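Side-chain contacts in tyrosyl-tRNA synthetase (Pyrococcus horikoshii, PDB 2CYC), which probably catalyses the two-step, ATP-dependent attachment of tyrosine to its cognate tRNA, passing through a tyrosyl-adenylate intermediate: residues G128-T133 against I176-V181; G228-P233 against S253-Y258; K276-C279 against R285-P288. All coordinates share one frame; numbering follows the deposited sequence.

Contact 1. Residues G128-T133 against I176-V181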
loop_
_atom_site.group_PDB
_atom_site.type_symbol
_atom_site.label_atom_id
_atom_site.label_comp_id
_atom_site.label_asym_id
_atom_site.label_seq_id
_atom_site.Cartn_x
_atom_site.Cartn_y
_atom_site.Cartn_z
ATOM N N GLY A 128 -7.126 11.592 -0.839
ATOM C CA GLY A 128 -6.893 10.560 -1.832
ATOM C C GLY A 128 -5.775 10.849 -2.824
ATOM O O GLY A 128 -5.135 9.918 -3.313
ATOM N N ASP A 129 -5.533 12.123 -3.138
ATOM C CA ASP A 129 -4.481 12.463 -4.095
ATOM C C ASP A 129 -3.102 12.180 -3.487
ATOM O O ASP A 129 -2.116 11.993 -4.203
ATOM C CB ASP A 129 -4.620 13.923 -4.560
ATOM C CG ASP A 129 -4.453 14.920 -3.440
ATOM O OD1 ASP A 129 -4.669 14.557 -2.267
ATOM O OD2 ASP A 129 -4.122 16.088 -3.738
ATOM N N TYR A 130 -3.048 12.130 -2.159
ATOM C CA TYR A 130 -1.820 11.790 -1.461
ATOM C C TYR A 130 -1.561 10.305 -1.758
ATOM O O TYR A 130 -0.443 9.897 -2.101
ATOM C CB TYR A 130 -1.995 11.967 0.047
ATOM C CG TYR A 130 -0.956 11.222 0.865
ATOM C CD1 TYR A 130 0.270 11.812 1.183
ATOM C CD2 TYR A 130 -1.190 9.910 1.297
ATOM C CE1 TYR A 130 1.238 11.119 1.910
ATOM C CE2 TYR A 130 -0.228 9.212 2.019
ATOM C CZ TYR A 130 0.981 9.822 2.324
ATOM O OH TYR A 130 1.921 9.134 3.059
ATOM N N TRP A 131 -2.609 9.497 -1.633
ATOM C CA TRP A 131 -2.481 8.061 -1.875
ATOM C C TRP A 131 -2.199 7.723 -3.331
ATOM O O TRP A 131 -1.586 6.687 -3.640
ATOM C CB TRP A 131 -3.722 7.331 -1.351
ATOM C CG TRP A 131 -3.736 7.363 0.155
ATOM C CD1 TRP A 131 -4.327 8.303 0.958
ATOM C CD2 TRP A 131 -2.971 6.523 1.024
ATOM N NE1 TRP A 131 -3.963 8.103 2.274
ATOM C CE2 TRP A 131 -3.131 7.017 2.340
ATOM C CE3 TRP A 131 -2.160 5.406 0.818
ATOM C CZ2 TRP A 131 -2.505 6.426 3.443
ATOM C CZ3 TRP A 131 -1.535 4.817 1.920
ATOM C CH2 TRP A 131 -1.713 5.329 3.211
ATOM N N GLN A 132 -2.621 8.598 -4.235
ATOM C CA GLN A 132 -2.348 8.352 -5.638
ATOM C C GLN A 132 -0.828 8.435 -5.798
ATOM O O GLN A 132 -0.227 7.714 -6.593
ATOM C CB GLN A 132 -3.037 9.391 -6.508
ATOM C CG GLN A 132 -2.736 9.234 -8.003
ATOM C CD GLN A 132 -3.601 10.125 -8.872
ATOM O OE1 GLN A 132 -3.854 11.283 -8.535
ATOM N NE2 GLN A 132 -4.049 9.594 -10.006
ATOM N N THR A 133 -0.208 9.310 -5.016
ATOM C CA THR A 133 1.239 9.466 -5.062
ATOM C C THR A 133 1.923 8.302 -4.331
ATOM O O THR A 133 3.030 7.910 -4.687
ATOM C CB THR A 133 1.647 10.859 -4.517
ATOM O OG1 THR A 133 1.546 11.803 -5.592
ATOM C CG2 THR A 133 3.070 10.867 -3.960
ATOM N N ILE A 176 7.177 13.035 1.877
ATOM C CA ILE A 176 8.161 14.002 1.426
ATOM C C ILE A 176 7.683 14.769 0.197
ATOM O O ILE A 176 7.655 16.005 0.184
ATOM C CB ILE A 176 9.524 13.307 1.112
ATOM C CG1 ILE A 176 10.188 12.867 2.426
ATOM C CG2 ILE A 176 10.432 14.252 0.314
ATOM C CD1 ILE A 176 11.387 11.944 2.258
ATOM N N PHE A 177 7.286 14.041 -0.835
ATOM C CA PHE A 177 6.860 14.692 -2.063
ATOM C C PHE A 177 5.539 15.425 -1.972
ATOM O O PHE A 177 5.387 16.489 -2.561
ATOM C CB PHE A 177 6.867 13.668 -3.195
ATOM C CG PHE A 177 8.244 13.175 -3.510
ATOM C CD1 PHE A 177 9.140 13.987 -4.213
ATOM C CD2 PHE A 177 8.692 11.960 -3.008
ATOM C CE1 PHE A 177 10.469 13.595 -4.402
ATOM C CE2 PHE A 177 10.024 11.556 -3.189
ATOM C CZ PHE A 177 10.913 12.379 -3.886
ATOM N N TYR A 178 4.598 14.884 -1.205
ATOM C CA TYR A 178 3.305 15.530 -1.072
ATOM C C TYR A 178 3.402 16.905 -0.408
ATOM O O TYR A 178 2.658 17.817 -0.757
ATOM C CB TYR A 178 2.347 14.661 -0.266
ATOM C CG TYR A 178 0.922 15.136 -0.377
ATOM C CD1 TYR A 178 0.161 14.842 -1.509
ATOM C CD2 TYR A 178 0.340 15.894 0.637
ATOM C CE1 TYR A 178 -1.149 15.284 -1.624
ATOM C CE2 TYR A 178 -0.964 16.343 0.533
ATOM C CZ TYR A 178 -1.703 16.028 -0.599
ATOM O OH TYR A 178 -3.006 16.433 -0.690
ATOM N N GLN A 179 4.312 17.053 0.554
ATOM C CA GLN A 179 4.486 18.330 1.246
ATOM C C GLN A 179 5.529 19.227 0.560
ATOM O O GLN A 179 5.843 20.305 1.062
ATOM C CB GLN A 179 4.908 18.086 2.704
ATOM C CG GLN A 179 3.983 17.143 3.482
ATOM C CD GLN A 179 4.467 16.880 4.897
ATOM O OE1 GLN A 179 4.172 17.640 5.832
ATOM N NE2 GLN A 179 5.229 15.805 5.063
ATOM N N GLY A 180 6.059 18.776 -0.576
ATOM C CA GLY A 180 7.065 19.541 -1.302
ATOM C C GLY A 180 8.370 19.688 -0.533
ATOM O O GLY A 180 9.065 20.696 -0.657
ATOM N N VAL A 181 8.722 18.675 0.255
ATOM C CA VAL A 181 9.941 18.728 1.059
ATOM C C VAL A 181 11.249 18.662 0.254
ATOM O O VAL A 181 11.478 17.713 -0.496
ATOM C CB VAL A 181 9.923 17.597 2.126
ATOM C CG1 VAL A 181 11.218 17.586 2.910
ATOM C CG2 VAL A 181 8.741 17.801 3.070
#
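Tyr130 and Tyr178 both set CG anti to the backbone N (chi1 -167° for Tyr178), which sends the two rings into the space between their helices, while Asp129 holds CG between its own N and carbonyl carbon and so brings its carboxylate round to the phenol of Tyr178. The rings meet T-shaped: the edge of Tyr130 is turned to the face of Tyr178, with planes at 78° and centroids 5.5 Å apart. Tyr130 CD1 touches Tyr178 CG at 3.7 Å, and Tyr130 CB makes a CH-pi contact 4.0 Å from the centroid of the Tyr178 ring. The backbone adds to this cover, Tyr130 CA lying 3.6 Å from Tyr178 CE1. At the far end of the ring, Tyr178 OH donates to Asp129 OD1 over 3.0 Å. It reaches the syn side of that oxygen, 26° out of the carboxylate plane, and the carboxylate stands almost perpendicular to the ring. Tyr178 is thus held over one face and by its hydroxyl.

The hydroxyl of Tyr130 turns instead to Asp175 OD1 and the carbonyl of Met171; as Asp175 binds the substrate tyrosine, Tyr130 belongs to the second shell of the amino-acid pocket. Just past Tyr178, a Schellman motif with Gly180 at positive phi ends helix 164-178. The contact therefore joins the start of helix 128-138 to the last turn of helix 164-178, with helix 122-125 packing on both tyrosines and Trp131 stacking on Trp131 of the second subunit.

Contact 2. Residues G228-P233 against S253-Y258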
loop_
_atom_site.group_PDB
_atom_site.type_symbol
_atom_site.label_atom_id
_atom_site.label_comp_id
_atom_site.label_asym_id
_atom_site.label_seq_id
_atom_site.Cartn_x
_atom_site.Cartn_y
_atom_site.Cartn_z
ATOM N N GLY A 228 22.256 5.074 24.045
ATOM C CA GLY A 228 21.603 4.948 25.333
ATOM C C GLY A 228 22.751 4.866 26.338
ATOM O O GLY A 228 23.886 4.616 25.947
ATOM N N LEU A 229 22.473 5.056 27.624
ATOM C CA LEU A 229 23.526 5.031 28.638
ATOM C C LEU A 229 23.910 3.645 29.159
ATOM O O LEU A 229 24.875 3.517 29.909
ATOM C CB LEU A 229 23.116 5.917 29.815
ATOM C CG LEU A 229 22.862 7.384 29.453
ATOM C CD1 LEU A 229 22.274 8.131 30.642
ATOM C CD2 LEU A 229 24.162 8.026 28.994
ATOM N N GLN A 230 23.171 2.615 28.751
ATOM C CA GLN A 230 23.430 1.250 29.215
ATOM C C GLN A 230 24.724 0.631 28.684
ATOM O O GLN A 230 25.196 0.986 27.601
ATOM C CB GLN A 230 22.248 0.335 28.855
ATOM C CG GLN A 230 22.142 -0.053 27.370
ATOM C CD GLN A 230 21.584 1.058 26.491
ATOM O OE1 GLN A 230 20.895 1.967 26.971
ATOM N NE2 GLN A 230 21.859 0.977 25.194
ATOM N N GLU A 231 25.298 -0.299 29.450
ATOM C CA GLU A 231 26.523 -0.954 29.011
ATOM C C GLU A 231 26.173 -1.901 27.871
ATOM O O GLU A 231 25.069 -2.444 27.825
ATOM C CB GLU A 231 27.190 -1.728 30.156
ATOM C CG GLU A 231 26.414 -2.927 30.671
ATOM C CD GLU A 231 27.311 -4.141 30.896
ATOM O OE1 GLU A 231 28.380 -3.996 31.532
ATOM O OE2 GLU A 231 26.940 -5.245 30.436
ATOM N N PRO A 232 27.108 -2.107 26.933
ATOM C CA PRO A 232 26.915 -2.986 25.773
ATOM C C PRO A 232 26.611 -4.430 26.166
ATOM O O PRO A 232 26.966 -4.872 27.257
ATOM C CB PRO A 232 28.244 -2.883 25.029
ATOM C CG PRO A 232 28.836 -1.587 25.517
ATOM C CD PRO A 232 28.481 -1.581 26.963
ATOM N N PRO A 233 25.961 -5.184 25.267
ATOM C CA PRO A 233 25.610 -6.587 25.516
ATOM C C PRO A 233 26.870 -7.446 25.569
ATOM O O PRO A 233 26.862 -8.558 26.095
ATOM C CB PRO A 233 24.738 -6.935 24.314
ATOM C CG PRO A 233 25.402 -6.151 23.216
ATOM C CD PRO A 233 25.632 -4.800 23.881
ATOM N N SER A 253 16.771 5.241 21.380
ATOM C CA SER A 253 15.383 4.922 21.022
ATOM C C SER A 253 15.015 3.479 21.357
ATOM O O SER A 253 13.839 3.130 21.424
ATOM C CB SER A 253 15.124 5.167 19.532
ATOM O OG SER A 253 14.845 6.533 19.298
ATOM N N LYS A 254 16.020 2.641 21.574
ATOM C CA LYS A 254 15.765 1.248 21.906
ATOM C C LYS A 254 16.047 0.902 23.368
ATOM O O LYS A 254 15.816 -0.233 23.794
ATOM C CB LYS A 254 16.581 0.343 20.979
ATOM C CG LYS A 254 15.995 0.258 19.573
ATOM C CD LYS A 254 16.663 -0.826 18.738
ATOM C CE LYS A 254 15.809 -1.197 17.521
ATOM N NZ LYS A 254 15.550 -0.043 16.607
ATOM N N SER A 255 16.526 1.885 24.130
ATOM C CA SER A 255 16.863 1.691 25.545
ATOM C C SER A 255 15.668 1.674 26.498
ATOM O O SER A 255 14.601 2.211 26.196
ATOM C CB SER A 255 17.819 2.798 26.020
ATOM O OG SER A 255 18.999 2.849 25.239
ATOM N N LYS A 256 15.864 1.056 27.657
ATOM C CA LYS A 256 14.832 1.019 28.684
ATOM C C LYS A 256 14.821 2.423 29.296
ATOM O O LYS A 256 15.815 3.145 29.229
ATOM C CB LYS A 256 15.185 -0.007 29.768
ATOM C CG LYS A 256 15.076 -1.461 29.327
ATOM C CD LYS A 256 13.625 -1.838 29.041
ATOM C CE LYS A 256 13.491 -3.287 28.590
ATOM N NZ LYS A 256 13.895 -4.248 29.653
ATOM N N PRO A 257 13.695 2.827 29.895
ATOM C CA PRO A 257 13.557 4.146 30.519
ATOM C C PRO A 257 14.712 4.510 31.461
ATOM O O PRO A 257 15.114 5.676 31.549
ATOM C CB PRO A 257 12.230 4.027 31.263
ATOM C CG PRO A 257 11.442 3.126 30.378
ATOM C CD PRO A 257 12.447 2.055 30.021
ATOM N N TYR A 258 15.247 3.506 32.150
ATOM C CA TYR A 258 16.333 3.719 33.104
ATOM C C TYR A 258 17.668 4.078 32.448
ATOM O O TYR A 258 18.563 4.607 33.113
ATOM C CB TYR A 258 16.506 2.464 33.977
ATOM C CG TYR A 258 17.518 1.465 33.447
ATOM C CD1 TYR A 258 18.844 1.486 33.891
ATOM C CD2 TYR A 258 17.161 0.521 32.480
ATOM C CE1 TYR A 258 19.793 0.592 33.383
ATOM C CE2 TYR A 258 18.100 -0.378 31.960
ATOM C CZ TYR A 258 19.415 -0.337 32.416
ATOM O OH TYR A 258 20.352 -1.208 31.898
HETATM O O HOH W 1 18.413 -0.023 27.980
HETATM O O HOH W 2 23.402 -1.147 32.177
#
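Gly228 lies against Ser255 of the KMSKS motif, one of the two signature motifs of class I synthetases, whose Lys254 is predicted to bind ATP. Gly228 CA is 3.3 Å from Ser255 OG, and a CB on Gly228 would run into that hydroxyl. Next but one comes Gln230, the main partner: CG sits between the backbone N and the carbonyl carbon (chi1 74°) and the chain bends again at chi2, folding the amide back to the serine. Ser255 OG donates to Gln230 OE1 over 2.7 Å, approaching at 112° to the C=O and tilted 30° from the carbonyl plane. The other end of this amide is fixed too, Gln230 NE2 bonding to the carbonyl of Met250, so both ends hold its rotation. With an alanine here, the Ser255 hydroxyl would probably lose its acceptor and the carbonyl of Met250 its amide donor. A water accepts from Lys256 N at 2.8 Å and donates weakly to Gln230 OE1 at 3.3 Å. Gln230 CB also brushes the hydroxyl of Tyr258 at 3.9 Å. At Glu231 the link is indirect: a second water accepts weakly from Glu231 N and bonds to Tyr258 OH at 3.1 Å.

Contact 3. Residues K276-C279 against R285-P288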
loop_
_atom_site.group_PDB
_atom_site.type_symbol
_atom_site.label_atom_id
_atom_site.label_comp_id
_atom_site.label_asym_id
_atom_site.label_seq_id
_atom_site.Cartn_x
_atom_site.Cartn_y
_atom_site.Cartn_z
ATOM N N LYS A 276 24.772 5.942 36.889
ATOM C CA LYS A 276 24.956 4.552 36.479
ATOM C C LYS A 276 25.321 4.345 35.024
ATOM O O LYS A 276 25.472 3.214 34.579
ATOM C CB LYS A 276 23.721 3.701 36.821
ATOM C CG LYS A 276 22.542 4.449 37.386
ATOM C CD LYS A 276 21.806 3.580 38.394
ATOM C CE LYS A 276 20.373 4.037 38.600
ATOM N NZ LYS A 276 19.552 3.929 37.349
ATOM N N ALA A 277 25.466 5.435 34.279
ATOM C CA ALA A 277 25.795 5.345 32.854
ATOM C C ALA A 277 27.109 4.615 32.596
ATOM O O ALA A 277 28.032 4.664 33.419
ATOM C CB ALA A 277 25.869 6.741 32.247
ATOM N N PHE A 278 27.195 3.941 31.452
ATOM C CA PHE A 278 28.407 3.223 31.068
ATOM C C PHE A 278 29.400 4.300 30.630
ATOM O O PHE A 278 29.080 5.141 29.785
ATOM C CB PHE A 278 28.103 2.272 29.906
ATOM C CG PHE A 278 29.282 1.434 29.468
ATOM C CD1 PHE A 278 29.753 0.393 30.266
ATOM C CD2 PHE A 278 29.901 1.663 28.243
ATOM C CE1 PHE A 278 30.816 -0.410 29.844
ATOM C CE2 PHE A 278 30.965 0.866 27.812
ATOM C CZ PHE A 278 31.421 -0.174 28.613
ATOM N N CYS A 279 30.598 4.272 31.204
ATOM C CA CYS A 279 31.629 5.259 30.892
ATOM C C CYS A 279 32.963 4.778 31.463
ATOM O O CYS A 279 33.456 5.319 32.462
ATOM C CB CYS A 279 31.239 6.602 31.515
ATOM S SG CYS A 279 32.366 7.987 31.210
ATOM N N ARG A 285 36.379 4.887 22.457
ATOM C CA ARG A 285 35.796 4.271 21.259
ATOM C C ARG A 285 34.280 4.089 21.430
ATOM O O ARG A 285 33.492 4.488 20.573
ATOM C CB ARG A 285 36.453 2.915 20.999
ATOM C CG ARG A 285 35.784 2.073 19.920
ATOM C CD ARG A 285 36.251 0.622 20.024
ATOM N NE ARG A 285 35.585 -0.279 19.084
ATOM C CZ ARG A 285 35.756 -0.250 17.766
ATOM N NH1 ARG A 285 35.107 -1.113 16.997
ATOM N NH2 ARG A 285 36.577 0.641 17.218
ATOM N N TYR A 286 33.879 3.464 22.533
ATOM C CA TYR A 286 32.465 3.263 22.822
ATOM C C TYR A 286 32.249 3.807 24.228
ATOM O O TYR A 286 32.625 3.180 25.223
ATOM C CB TYR A 286 32.077 1.781 22.744
ATOM C CG TYR A 286 30.593 1.592 22.908
ATOM C CD1 TYR A 286 30.001 1.680 24.164
ATOM C CD2 TYR A 286 29.762 1.424 21.800
ATOM C CE1 TYR A 286 28.625 1.617 24.321
ATOM C CE2 TYR A 286 28.374 1.357 21.945
ATOM C CZ TYR A 286 27.816 1.457 23.210
ATOM O OH TYR A 286 26.452 1.417 23.375
ATOM N N ASN A 287 31.631 4.977 24.301
ATOM C CA ASN A 287 31.374 5.628 25.571
ATOM C C ASN A 287 30.143 6.523 25.429
ATOM O O ASN A 287 30.224 7.626 24.883
ATOM C CB ASN A 287 32.617 6.454 25.928
ATOM C CG ASN A 287 32.577 7.022 27.332
ATOM O OD1 ASN A 287 33.614 7.116 28.000
ATOM N ND2 ASN A 287 31.395 7.422 27.782
ATOM N N PRO A 288 28.985 6.052 25.913
ATOM C CA PRO A 288 27.748 6.833 25.822
ATOM C C PRO A 288 27.877 8.237 26.406
ATOM O O PRO A 288 27.336 9.202 25.859
ATOM C CB PRO A 288 26.745 5.972 26.583
ATOM C CG PRO A 288 27.252 4.573 26.306
ATOM C CD PRO A 288 28.732 4.725 26.503
#
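Apolar contacts centre on Phe278, whose CG stands anti to its N (chi1 -178°), extending the ring so that one edge, CD2 and CE2, reaches both Tyr286 and Pro288. Phe278 CE2 meets Tyr286 CD1 at 3.9 Å, lying near the plane of the tyrosine ring at its edge, and the two side chains cross at about a right angle. On the neighbouring ring atom, Phe278 CD2 touches Pro288 CD at 3.7 Å; here the proline comes to the edge of the phenylalanine in its plane. Trp235 meets the Phe278 ring edge-to-face, while Tyr286 also packs on Phe243, Ile246 and Met250 of helix 240-250.

These contacts draw together the two ends of the loop that joins helix 267-276 to helix 288-297, in the part of the chain that follows the KMSKS motif. Asn287 occupies the N-cap position of the second helix and Pro288 begins it, so the packing against Phe278 is made right at the helix start.

Polar atoms meet the other segment by van der Waals contact alone: Phe278 O approaches Pro288 CD at 3.3 Å, which puts the backbone of one segment on the pyrrolidine ring of the other. The carbonyl Tyr286 O lies 3.8 Å from Phe278 CE2, at the ring edge. Cys279 is turned with SG anti to its N (chi1 -178°), and its sulfur rests beside the amide group of Asn287, 4.0 Å from Asn287 CG. Both residues also pack on Phe329 of helix 322-330, and Cys279 further touches Val289 in the first turn of helix 288-297.

Along the chain the three contacts follow in series; none nests within or crosses another. Contact 1 comes first, closing a loop of 42 residues, much of it helical, beside the tyrosine pocket. Contact 2 then brings the loop after strand 214-223 back against the KMSKS loop, with helix 240-250 between them. Contact 3 closes a short loop, with five residues between its segments, between helices 267-276 and 288-297. Contact 1 lies on the opposite side of the chain's centre from contacts 2 and 3, with about 18 Å between its nearest atoms and those of contact 2. Contacts 2 and 3 adjoin: Leu229 O probably accepts from Phe278 N at 2.8 Å, and Pro232 CG packs on Tyr286 CE1 at 3.4 Å.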